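Local coordinates for photoreceptor-histidine kinase BphP (Stigmatella aurantiaca DW4/3-1, PDB 6BAF), which probably senses red and far-red light through a bound bilin chromophore and relays the signal as a histidine kinase controlling cell development, at residues A[206-211]-A[256-261]; A[154-159]-A[280-285]; A[67-72]-A[95-100]. One frame throughout, in Å; residues are numbered along the deposited sequence.

Contact 1 of 3, residues A[206-211]-A[256-261]; sequences WLRIIP and SMSISL. With BLR (3-[5-[(Z)-(4-ethenyl-3-methyl-5-oxidanylidene-pyrrol-2-ylidene)methyl]-2-[[5-[(Z)-(3-ethenyl-4-methyl-5-oxidanylidene-pyrrol-2-ylidene)methyl]-3-(3-hydroxy-3-oxopropyl)-4-methyl-1H-pyrrol-2-yl]methyl]-4-methyl-1H-pyrrol-3-yl]propanoic acid), chain B.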
loop_
_atom_site.group_PDB
_atom_site.type_symbol
_atom_site.label_atom_id
_atom_site.label_comp_id
_atom_site.label_asym_id
_atom_site.label_seq_id
_atom_site.Cartn_x
_atom_site.Cartn_y
_atom_site.Cartn_z
ATOM N N TRP A 206 9.607 -15.088 -1.891
ATOM C CA TRP A 206 8.222 -15.248 -2.337
ATOM C C TRP A 206 7.930 -14.681 -3.721
ATOM O O TRP A 206 6.788 -14.787 -4.184
ATOM C CB TRP A 206 7.274 -14.625 -1.314
ATOM C CG TRP A 206 7.338 -15.312 -0.003
ATOM C CD1 TRP A 206 7.793 -16.602 0.252
ATOM C CD2 TRP A 206 6.937 -14.768 1.257
ATOM N NE1 TRP A 206 7.675 -16.881 1.602
ATOM C CE2 TRP A 206 7.164 -15.767 2.238
ATOM C CE3 TRP A 206 6.408 -13.524 1.653
ATOM C CZ2 TRP A 206 6.890 -15.552 3.589
ATOM C CZ3 TRP A 206 6.130 -13.311 2.997
ATOM C CH2 TRP A 206 6.357 -14.323 3.946
ATOM N N LEU A 207 8.916 -14.155 -4.429
ATOM C CA LEU A 207 8.685 -13.546 -5.736
ATOM C C LEU A 207 9.826 -13.899 -6.675
ATOM O O LEU A 207 10.984 -13.889 -6.265
ATOM C CB LEU A 207 8.580 -12.000 -5.599
ATOM C CG LEU A 207 8.828 -11.163 -6.876
ATOM C CD1 LEU A 207 7.659 -11.254 -7.786
ATOM C CD2 LEU A 207 9.234 -9.699 -6.562
ATOM N N ARG A 208 9.515 -14.235 -7.922
ATOM C CA ARG A 208 10.550 -14.411 -8.929
ATOM C C ARG A 208 10.009 -13.878 -10.236
ATOM O O ARG A 208 8.815 -14.021 -10.529
ATOM C CB ARG A 208 10.973 -15.886 -9.079
ATOM C CG ARG A 208 9.832 -16.816 -9.404
ATOM C CD ARG A 208 9.851 -18.028 -8.492
ATOM N NE ARG A 208 9.724 -17.705 -7.057
ATOM C CZ ARG A 208 8.585 -17.829 -6.379
ATOM N NH1 ARG A 208 8.540 -17.538 -5.073
ATOM N NH2 ARG A 208 7.469 -18.212 -7.027
ATOM N N ILE A 209 10.879 -13.272 -11.022
ATOM C CA ILE A 209 10.479 -12.741 -12.317
ATOM C C ILE A 209 11.562 -13.032 -13.347
ATOM O O ILE A 209 12.764 -12.841 -13.094
ATOM C CB ILE A 209 10.143 -11.230 -12.258
ATOM C CG1 ILE A 209 9.548 -10.808 -13.613
ATOM C CG2 ILE A 209 11.360 -10.385 -11.897
ATOM C CD1 ILE A 209 8.903 -9.459 -13.611
ATOM N N ILE A 210 11.123 -13.495 -14.518
ATOM C CA ILE A 210 11.969 -13.731 -15.686
ATOM C C ILE A 210 11.389 -12.890 -16.818
ATOM O O ILE A 210 10.483 -13.355 -17.518
ATOM C CB ILE A 210 11.992 -15.223 -16.045
ATOM C CG1 ILE A 210 12.339 -16.045 -14.811
ATOM C CG2 ILE A 210 12.937 -15.508 -17.251
ATOM C CD1 ILE A 210 11.980 -17.522 -14.945
ATOM N N PRO A 211 11.832 -11.646 -17.014
ATOM C CA PRO A 211 11.145 -10.774 -17.992
ATOM C C PRO A 211 11.392 -11.162 -19.435
ATOM O O PRO A 211 10.604 -10.760 -20.296
ATOM C CB PRO A 211 11.696 -9.373 -17.685
ATOM C CG PRO A 211 12.943 -9.601 -16.849
ATOM C CD PRO A 211 12.803 -10.923 -16.173
ATOM N N SER A 256 7.960 -14.774 -17.600
ATOM C CA SER A 256 7.259 -15.429 -16.500
ATOM C C SER A 256 7.402 -14.605 -15.230
ATOM O O SER A 256 8.396 -13.904 -15.054
ATOM C CB SER A 256 7.860 -16.810 -16.235
ATOM O OG SER A 256 7.004 -17.540 -15.409
ATOM N N MET A 257 6.448 -14.754 -14.315
ATOM C CA MET A 257 6.579 -14.226 -12.965
ATOM C C MET A 257 5.738 -15.110 -12.069
ATOM O O MET A 257 4.632 -15.483 -12.461
ATOM C CB MET A 257 6.108 -12.749 -12.882
ATOM C CG MET A 257 6.163 -12.140 -11.468
ATOM S SD MET A 257 5.516 -10.404 -11.334
ATOM C CE MET A 257 3.750 -10.740 -11.354
ATOM N N SER A 258 6.246 -15.486 -10.891
ATOM C CA SER A 258 5.397 -16.206 -9.953
ATOM C C SER A 258 5.605 -15.663 -8.544
ATOM O O SER A 258 6.610 -15.015 -8.232
ATOM C CB SER A 258 5.603 -17.743 -9.995
ATOM O OG SER A 258 6.983 -18.092 -9.852
ATOM N N ILE A 259 4.603 -15.916 -7.713
ATOM C CA ILE A 259 4.525 -15.440 -6.346
ATOM C C ILE A 259 4.100 -16.618 -5.493
ATOM O O ILE A 259 3.140 -17.318 -5.830
ATOM C CB ILE A 259 3.537 -14.255 -6.230
ATOM C CG1 ILE A 259 4.099 -13.082 -7.026
ATOM C CG2 ILE A 259 3.357 -13.807 -4.772
ATOM C CD1 ILE A 259 3.020 -12.146 -7.536
ATOM N N SER A 260 4.801 -16.836 -4.380
ATOM C CA SER A 260 4.497 -17.955 -3.499
ATOM C C SER A 260 3.250 -17.669 -2.678
ATOM O O SER A 260 3.074 -16.567 -2.159
ATOM C CB SER A 260 5.663 -18.219 -2.543
ATOM O OG SER A 260 6.904 -18.298 -3.255
ATOM N N LEU A 261 2.407 -18.679 -2.513
ATOM C CA LEU A 261 1.294 -18.613 -1.591
ATOM C C LEU A 261 1.652 -19.484 -0.412
ATOM O O LEU A 261 2.018 -20.651 -0.592
ATOM C CB LEU A 261 0.005 -19.078 -2.259
ATOM C CG LEU A 261 -0.368 -18.229 -3.473
ATOM C CD1 LEU A 261 -1.589 -18.778 -4.173
ATOM C CD2 LEU A 261 -0.627 -16.745 -3.047
HETATM C CHA BLR B . 10.672 -23.569 -11.652
HETATM N NA BLR B . 8.599 -24.449 -12.811
HETATM C C1A BLR B . 9.238 -23.503 -12.107
HETATM C C2A BLR B . 8.382 -22.431 -11.840
HETATM C C3A BLR B . 7.180 -22.735 -12.370
HETATM C C4A BLR B . 7.331 -23.987 -12.985
HETATM C CMA BLR B . 5.913 -21.833 -12.280
HETATM C CAA BLR B . 8.773 -21.173 -11.062
HETATM C CBA BLR B . 9.515 -20.129 -11.936
HETATM C CGA BLR B . 8.549 -19.350 -12.842
HETATM O O1A BLR B . 7.631 -18.689 -12.273
HETATM O O2A BLR B . 8.638 -19.356 -14.129
HETATM C CHB BLR B . 6.324 -24.843 -13.722
HETATM N NB BLR B . 5.102 -23.095 -15.062
HETATM C C1B BLR B . 5.270 -24.426 -14.363
HETATM C C2B BLR B . 4.014 -25.182 -14.587
HETATM C C3B BLR B . 3.099 -24.424 -15.340
HETATM C C4B BLR B . 3.701 -23.104 -15.674
HETATM C CMB BLR B . 3.704 -26.589 -14.067
HETATM O OB BLR B . 3.237 -22.220 -16.302
HETATM C CAB BLR B . 1.694 -24.939 -15.696
HETATM C CBB BLR B . 0.801 -24.171 -16.275
HETATM N NC BLR B . 11.044 -28.245 -14.562
HETATM C C1C BLR B . 10.588 -29.444 -15.374
HETATM C C2C BLR B . 11.652 -30.477 -15.194
HETATM C C3C BLR B . 12.688 -30.021 -14.337
HETATM C C4C BLR B . 12.367 -28.621 -13.914
HETATM C CMC BLR B . 11.568 -31.841 -15.844
HETATM O OC BLR B . 9.608 -29.541 -16.030
HETATM C CAC BLR B . 13.943 -30.816 -13.928
HETATM C CBC BLR B . 13.860 -32.046 -13.391
HETATM C CHD BLR B . 13.094 -27.880 -13.137
HETATM N ND BLR B . 11.364 -25.862 -12.637
HETATM C C1D BLR B . 12.676 -26.545 -12.573
HETATM C C2D BLR B . 13.647 -25.738 -11.852
HETATM C C3D BLR B . 12.950 -24.534 -11.415
HETATM C C4D BLR B . 11.513 -24.576 -11.869
HETATM C CMD BLR B . 15.108 -26.125 -11.592
HETATM C CAD BLR B . 13.565 -23.388 -10.639
HETATM C CBD BLR B . 13.940 -22.289 -11.620
HETATM C CGD BLR B . 14.667 -21.314 -10.714
HETATM O O1D BLR B . 14.029 -20.764 -9.752
HETATM O O2D BLR B . 15.913 -21.144 -10.882
#
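Trp206 starts the pairing with its carbonyl O, which accepts from Ser260 N at 2.9 Å, while the ring lays CD1 beside Ser260 CB; its NE1 turns to the O of Gln203, and the indole packs on Arg134 of the second subunit. Leu207 comes next, its CD1 touching both Met257 CG and Ile259 CG1, 4.1 Å from each. Arg208 pairs with Ser258 through two backbone bonds, and its side chain reaches across strand 255-263 towards Ser260. With CG between the backbone N and the carbonyl carbon (chi1 57°) and bends at chi2 and chi3, the guanidinium lies across the serines, one face over Ser258 O. NH1 gives a 2.6 Å bond to Ser260 OG and NH2 a 2.9 Å bond to Ser258 OG, each acceptor tilted slightly from the guanidinium plane. This is the antiparallel edge of the GAF-domain sheet, strand 207-210 beside 255-263, and Ile210, Ser256 and Ser258, on the same face as Arg208, line the bilin pocket: Ser258 OG donates to O1A of BLR at 2.6 Å and Ser256 OG to O2A at 2.8 Å, fixing both oxygens of one propionate. A leucine in place of Arg208 would probably leave Ser258 OG and Ser260 OG without their guanidinium donors, and take one positive charge from near the propionate. Ile209, back on the face of Leu207, sets CG1 against Met257 CB at 4.0 Å. Ile210 returns to the pocket side, its CD1 reaching towards O2A of BLR, and its N and O both bond to Ser256.

Contact 2 of 3, residues A[154-159]-A[280-285]; sequences TGFDRA and RYVPYE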
loop_
_atom_site.group_PDB
_atom_site.type_symbol
_atom_site.label_atom_id
_atom_site.label_comp_id
_atom_site.label_asym_id
_atom_site.label_seq_id
_atom_site.Cartn_x
_atom_site.Cartn_y
_atom_site.Cartn_z
ATOM N N THR A 154 -0.257 -6.364 -14.302
ATOM C CA THR A 154 1.002 -6.674 -15.001
ATOM C C THR A 154 0.844 -6.682 -16.509
ATOM O O THR A 154 1.827 -6.509 -17.245
ATOM C CB THR A 154 1.523 -8.063 -14.583
ATOM O OG1 THR A 154 0.569 -9.056 -15.004
ATOM C CG2 THR A 154 1.657 -8.181 -13.069
ATOM N N GLY A 155 -0.357 -6.936 -17.008
ATOM C CA GLY A 155 -0.447 -7.129 -18.442
ATOM C C GLY A 155 -0.007 -8.495 -18.943
ATOM O O GLY A 155 0.145 -8.674 -20.153
ATOM N N PHE A 156 0.211 -9.462 -18.061
ATOM C CA PHE A 156 0.601 -10.789 -18.519
ATOM C C PHE A 156 -0.523 -11.466 -19.321
ATOM O O PHE A 156 -1.707 -11.353 -18.987
ATOM C CB PHE A 156 0.986 -11.646 -17.303
ATOM C CG PHE A 156 2.476 -11.640 -16.985
ATOM C CD1 PHE A 156 3.384 -12.316 -17.804
ATOM C CD2 PHE A 156 2.963 -10.993 -15.835
ATOM C CE1 PHE A 156 4.783 -12.367 -17.494
ATOM C CE2 PHE A 156 4.343 -11.030 -15.507
ATOM C CZ PHE A 156 5.256 -11.715 -16.353
ATOM N N ASP A 157 -0.135 -12.225 -20.349
ATOM C CA ASP A 157 -1.100 -13.002 -21.129
ATOM C C ASP A 157 -1.873 -13.994 -20.292
ATOM O O ASP A 157 -3.029 -14.290 -20.615
ATOM C CB ASP A 157 -0.401 -13.769 -22.256
ATOM C CG ASP A 157 0.082 -12.857 -23.335
ATOM O OD1 ASP A 157 -0.636 -11.874 -23.578
ATOM O OD2 ASP A 157 1.176 -13.071 -23.926
ATOM N N ARG A 158 -1.265 -14.561 -19.246
ATOM C CA ARG A 158 -1.954 -15.563 -18.455
ATOM C C ARG A 158 -1.533 -15.435 -17.004
ATOM O O ARG A 158 -0.357 -15.226 -16.718
ATOM C CB ARG A 158 -1.654 -16.988 -18.996
ATOM C CG ARG A 158 -2.285 -18.182 -18.201
ATOM C CD ARG A 158 -2.202 -19.569 -19.032
ATOM N NE ARG A 158 -0.897 -19.625 -19.641
ATOM C CZ ARG A 158 -0.618 -19.912 -20.898
ATOM N NH1 ARG A 158 0.653 -19.858 -21.261
ATOM N NH2 ARG A 158 -1.560 -20.289 -21.762
ATOM N N ALA A 159 -2.475 -15.605 -16.085
ATOM C CA ALA A 159 -2.176 -15.673 -14.667
ATOM C C ALA A 159 -3.010 -16.801 -14.106
ATOM O O ALA A 159 -4.219 -16.846 -14.349
ATOM C CB ALA A 159 -2.501 -14.355 -13.924
ATOM N N ARG A 280 8.255 -9.080 -20.637
ATOM C CA ARG A 280 7.421 -8.539 -19.557
ATOM C C ARG A 280 8.322 -8.022 -18.431
ATOM O O ARG A 280 8.468 -8.651 -17.379
ATOM C CB ARG A 280 6.455 -9.592 -19.019
ATOM C CG ARG A 280 5.101 -9.020 -18.698
ATOM C CD ARG A 280 4.504 -8.601 -20.032
ATOM N NE ARG A 280 3.477 -7.617 -19.831
ATOM C CZ ARG A 280 3.241 -6.621 -20.674
ATOM N NH1 ARG A 280 3.965 -6.486 -21.795
ATOM N NH2 ARG A 280 2.299 -5.751 -20.369
ATOM N N TYR A 281 8.922 -6.850 -18.648
ATOM C CA TYR A 281 9.697 -6.157 -17.610
ATOM C C TYR A 281 8.762 -5.420 -16.655
ATOM O O TYR A 281 8.588 -4.206 -16.731
ATOM C CB TYR A 281 10.665 -5.168 -18.242
ATOM C CG TYR A 281 11.721 -5.825 -19.053
ATOM C CD1 TYR A 281 12.913 -6.198 -18.461
ATOM C CD2 TYR A 281 11.536 -6.087 -20.405
ATOM C CE1 TYR A 281 13.905 -6.822 -19.177
ATOM C CE2 TYR A 281 12.538 -6.684 -21.152
ATOM C CZ TYR A 281 13.734 -7.058 -20.511
ATOM O OH TYR A 281 14.761 -7.695 -21.188
ATOM N N VAL A 282 8.180 -6.157 -15.719
ATOM C CA VAL A 282 7.217 -5.568 -14.773
ATOM C C VAL A 282 7.916 -4.530 -13.889
ATOM O O VAL A 282 8.934 -4.851 -13.252
ATOM C CB VAL A 282 6.581 -6.667 -13.919
ATOM C CG1 VAL A 282 5.487 -6.089 -13.021
ATOM C CG2 VAL A 282 6.053 -7.782 -14.798
ATOM N N PRO A 283 7.409 -3.292 -13.787
ATOM C CA PRO A 283 8.037 -2.286 -12.909
ATOM C C PRO A 283 7.991 -2.660 -11.431
ATOM O O PRO A 283 7.137 -3.423 -10.956
ATOM C CB PRO A 283 7.209 -1.018 -13.160
ATOM C CG PRO A 283 6.401 -1.290 -14.402
ATOM C CD PRO A 283 6.233 -2.770 -14.503
ATOM N N TYR A 284 8.910 -2.046 -10.688
ATOM C CA TYR A 284 9.077 -2.337 -9.267
ATOM C C TYR A 284 7.776 -2.192 -8.484
ATOM O O TYR A 284 7.415 -3.090 -7.714
ATOM C CB TYR A 284 10.147 -1.416 -8.670
ATOM C CG TYR A 284 10.291 -1.626 -7.182
ATOM C CD1 TYR A 284 10.996 -2.719 -6.686
ATOM C CD2 TYR A 284 9.680 -0.758 -6.267
ATOM C CE1 TYR A 284 11.105 -2.952 -5.311
ATOM C CE2 TYR A 284 9.783 -0.984 -4.890
ATOM C CZ TYR A 284 10.509 -2.078 -4.423
ATOM O OH TYR A 284 10.621 -2.301 -3.058
ATOM N N GLU A 285 7.085 -1.035 -8.632
ATOM C CA GLU A 285 5.831 -0.791 -7.918
ATOM C C GLU A 285 4.760 -1.824 -8.270
ATOM O O GLU A 285 3.941 -2.178 -7.416
ATOM C CB GLU A 285 5.280 0.618 -8.222
ATOM C CG GLU A 285 5.965 1.795 -7.501
ATOM C CD GLU A 285 5.310 3.173 -7.828
ATOM O OE1 GLU A 285 6.045 4.117 -8.260
ATOM O OE2 GLU A 285 4.053 3.302 -7.646
#
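Two nitrogens of Arg280 converge on a single backbone oxygen, Thr154 O, at the end of helix 139-154. NE lies 3.3 Å and NH2 3.2 Å from Thr154 O, a side-on grip in which the oxygen sits in the guanidinium plane. The two donors use it differently: NH2 approaches in the carbonyl plane, on a lone pair, whereas NE comes in tilted 25° from it. A positive group at the C-terminal end of a helix would be expected to interact well with the helix dipole. Gly155 follows with positive phi (79°), where a CB would already crowd the carbonyl O of Thr154 and would also run into Arg280 NH2, while Gly155 O lies over one face of the guanidinium.

The aliphatic part of the arginine does a second job. Its chi1 of -141° lays CG over the centre of the Phe156 ring, a CH-pi contact 3.6 Å from CG to the ring centroid, and the bend at chi2 then turns the chain towards Thr154 O. Phe156 and Val282 cross at about a right angle, CE2 meeting Val282 CG2 at 3.7 Å, and Met257 and Cys273 of the sheet also border the ring. Thr154 closes the turn: its OG1 accepts from Phe156 N at 3.1 Å and is also hydrogen-bonded to Val150 O. This is an ST turn at the helix-to-strand junction of a GAF domain, where helix 139-154 hands over to strand 158-164 and the loop before helix 284-300 packs against the handover.

Contact 3 of 3, residues A[67-72]-A[95-100]; sequences ADLRSA and GIAHRH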
loop_
_atom_site.group_PDB
_atom_site.type_symbol
_atom_site.label_atom_id
_atom_site.label_comp_id
_atom_site.label_asym_id
_atom_site.label_seq_id
_atom_site.Cartn_x
_atom_site.Cartn_y
_atom_site.Cartn_z
ATOM N N ALA A 67 23.957 5.490 4.680
ATOM C CA ALA A 67 23.259 5.293 5.953
ATOM C C ALA A 67 22.256 4.149 5.876
ATOM O O ALA A 67 22.173 3.322 6.803
ATOM C CB ALA A 67 22.561 6.588 6.369
ATOM N N ASP A 68 21.485 4.070 4.776
ATOM C CA ASP A 68 20.517 2.976 4.616
ATOM C C ASP A 68 21.211 1.616 4.489
ATOM O O ASP A 68 20.786 0.632 5.101
ATOM C CB ASP A 68 19.635 3.211 3.386
ATOM C CG ASP A 68 18.719 4.443 3.524
ATOM O OD1 ASP A 68 18.498 4.921 4.677
ATOM O OD2 ASP A 68 18.216 4.918 2.464
ATOM N N LEU A 69 22.246 1.529 3.646
ATOM C CA LEU A 69 22.950 0.256 3.446
ATOM C C LEU A 69 23.567 -0.268 4.729
ATOM O O LEU A 69 23.666 -1.494 4.915
ATOM C CB LEU A 69 24.052 0.428 2.419
ATOM C CG LEU A 69 23.887 0.177 0.932
ATOM C CD1 LEU A 69 22.675 -0.662 0.533
ATOM C CD2 LEU A 69 24.104 1.403 0.099
ATOM N N ARG A 70 23.990 0.625 5.628
ATOM C CA ARG A 70 24.520 0.209 6.931
ATOM C C ARG A 70 23.435 -0.017 7.968
ATOM O O ARG A 70 23.737 -0.425 9.093
ATOM C CB ARG A 70 25.501 1.262 7.460
ATOM C CG ARG A 70 26.789 1.291 6.690
ATOM C CD ARG A 70 27.546 2.601 6.880
ATOM N NE ARG A 70 28.830 2.512 6.197
ATOM C CZ ARG A 70 29.431 3.539 5.619
ATOM N NH1 ARG A 70 28.859 4.732 5.657
ATOM N NH2 ARG A 70 30.599 3.376 4.996
ATOM N N SER A 71 22.180 0.237 7.617
ATOM C CA SER A 71 21.165 0.399 8.646
ATOM C C SER A 71 20.840 -0.913 9.322
ATOM O O SER A 71 20.725 -0.964 10.550
ATOM C CB SER A 71 19.885 0.997 8.074
ATOM O OG SER A 71 18.831 0.676 8.959
ATOM N N ALA A 72 20.639 -1.975 8.550
ATOM C CA ALA A 72 20.147 -3.180 9.217
ATOM C C ALA A 72 18.852 -2.870 9.956
ATOM O O ALA A 72 18.893 -2.527 11.135
ATOM C CB ALA A 72 21.190 -3.768 10.181
ATOM N N GLY A 95 17.474 0.599 -5.972
ATOM C CA GLY A 95 18.304 -0.379 -5.318
ATOM C C GLY A 95 17.423 -1.236 -4.435
ATOM O O GLY A 95 16.583 -0.732 -3.684
ATOM N N ILE A 96 17.604 -2.535 -4.554
ATOM C CA ILE A 96 17.058 -3.486 -3.619
ATOM C C ILE A 96 18.254 -4.169 -2.966
ATOM O O ILE A 96 19.013 -4.880 -3.643
ATOM C CB ILE A 96 16.150 -4.487 -4.330
ATOM C CG1 ILE A 96 15.080 -3.716 -5.107
ATOM C CG2 ILE A 96 15.586 -5.459 -3.342
ATOM C CD1 ILE A 96 14.556 -4.497 -6.276
ATOM N N ALA A 97 18.438 -3.949 -1.668
ATOM C CA ALA A 97 19.595 -4.467 -0.963
ATOM C C ALA A 97 19.141 -5.451 0.104
ATOM O O ALA A 97 18.082 -5.271 0.711
ATOM C CB ALA A 97 20.412 -3.322 -0.347
ATOM N N HIS A 98 19.920 -6.508 0.310
ATOM C CA HIS A 98 19.626 -7.474 1.356
ATOM C C HIS A 98 20.941 -8.063 1.869
ATOM O O HIS A 98 21.978 -7.967 1.216
ATOM C CB HIS A 98 18.669 -8.595 0.875
ATOM C CG HIS A 98 19.300 -9.597 -0.044
ATOM N ND1 HIS A 98 19.502 -9.351 -1.389
ATOM C CD2 HIS A 98 19.765 -10.855 0.184
ATOM C CE1 HIS A 98 20.082 -10.405 -1.945
ATOM N NE2 HIS A 98 20.261 -11.327 -1.013
ATOM N N ARG A 99 20.878 -8.645 3.067
ATOM C CA ARG A 99 21.955 -9.397 3.674
ATOM C C ARG A 99 21.586 -10.867 3.662
ATOM O O ARG A 99 20.472 -11.229 4.047
ATOM C CB ARG A 99 22.202 -8.932 5.103
ATOM C CG ARG A 99 22.609 -7.463 5.166
ATOM C CD ARG A 99 23.020 -7.085 6.590
ATOM N NE ARG A 99 23.495 -5.713 6.625
ATOM C CZ ARG A 99 22.714 -4.673 6.881
ATOM N NH1 ARG A 99 21.423 -4.864 7.132
ATOM N NH2 ARG A 99 23.204 -3.454 6.862
ATOM N N HIS A 100 22.521 -11.714 3.238
ATOM C CA HIS A 100 22.294 -13.147 3.298
ATOM C C HIS A 100 23.642 -13.848 3.313
ATOM O O HIS A 100 24.550 -13.483 2.545
ATOM C CB HIS A 100 21.450 -13.620 2.110
ATOM C CG HIS A 100 21.172 -15.095 2.110
ATOM N ND1 HIS A 100 20.531 -15.734 3.153
ATOM C CD2 HIS A 100 21.417 -16.051 1.179
ATOM C CE1 HIS A 100 20.396 -17.020 2.870
ATOM N NE2 HIS A 100 20.931 -17.240 1.680
#
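This is a partly buried packing contact in the PAS domain, where the end of helix 59-69 and the turn after it lie against strand 90-100 of the antiparallel sheet. Leu69 and Ala97 form its apolar part: Leu69 CD1 rests on Ala97 CB at 3.6 Å, a methyl-to-methyl touch. Leu80 from the neighbouring strand packs on both of them, Leu53 adds to the cover of Leu69, and Leu106 meets Ala97, so the pair belongs to the hydrophobic layer between helix and sheet.

Nearer the solvent, Arg99 takes over. Its chain is extended from CG to NE and carries the guanidinium across to the turn, whose Ser71 N is bonded to Asp68 O at 2.9 Å. The arginine's firm polar partner lies elsewhere, in the salt bridge of NE with Glu25. Towards the turn, NH2 lies 2.8 Å from Leu69 O, but the angle is too poor for a hydrogen bond. Ala72, with positive phi (56°), leaves the helical path here, and its CB is unusually close to Arg99 NH1, 3.2 Å, too close to be read as comfortable packing and doubtful in detail.

From the N terminus, contact 3 closes first, joining 67-72 to 95-100 around a short excursion that includes strand 80-85, all within the PAS domain. The chain then enters the GAF domain, where contact 2 opens at 154-159. Before it closes at 280-285, contact 1 opens at 206-211 and closes at 256-261, so contact 1 lies wholly within the larger loop of contact 2. The two share a sheet and touch: Ile209 CD1 packs on Val282 CG2, Met257 CB on Phe156 CE2, and Pro211 O probably accepts a hydrogen bond from Arg280 N. Contact 3 reaches contact 2 across the domain boundary, Ile96 packing on Tyr284.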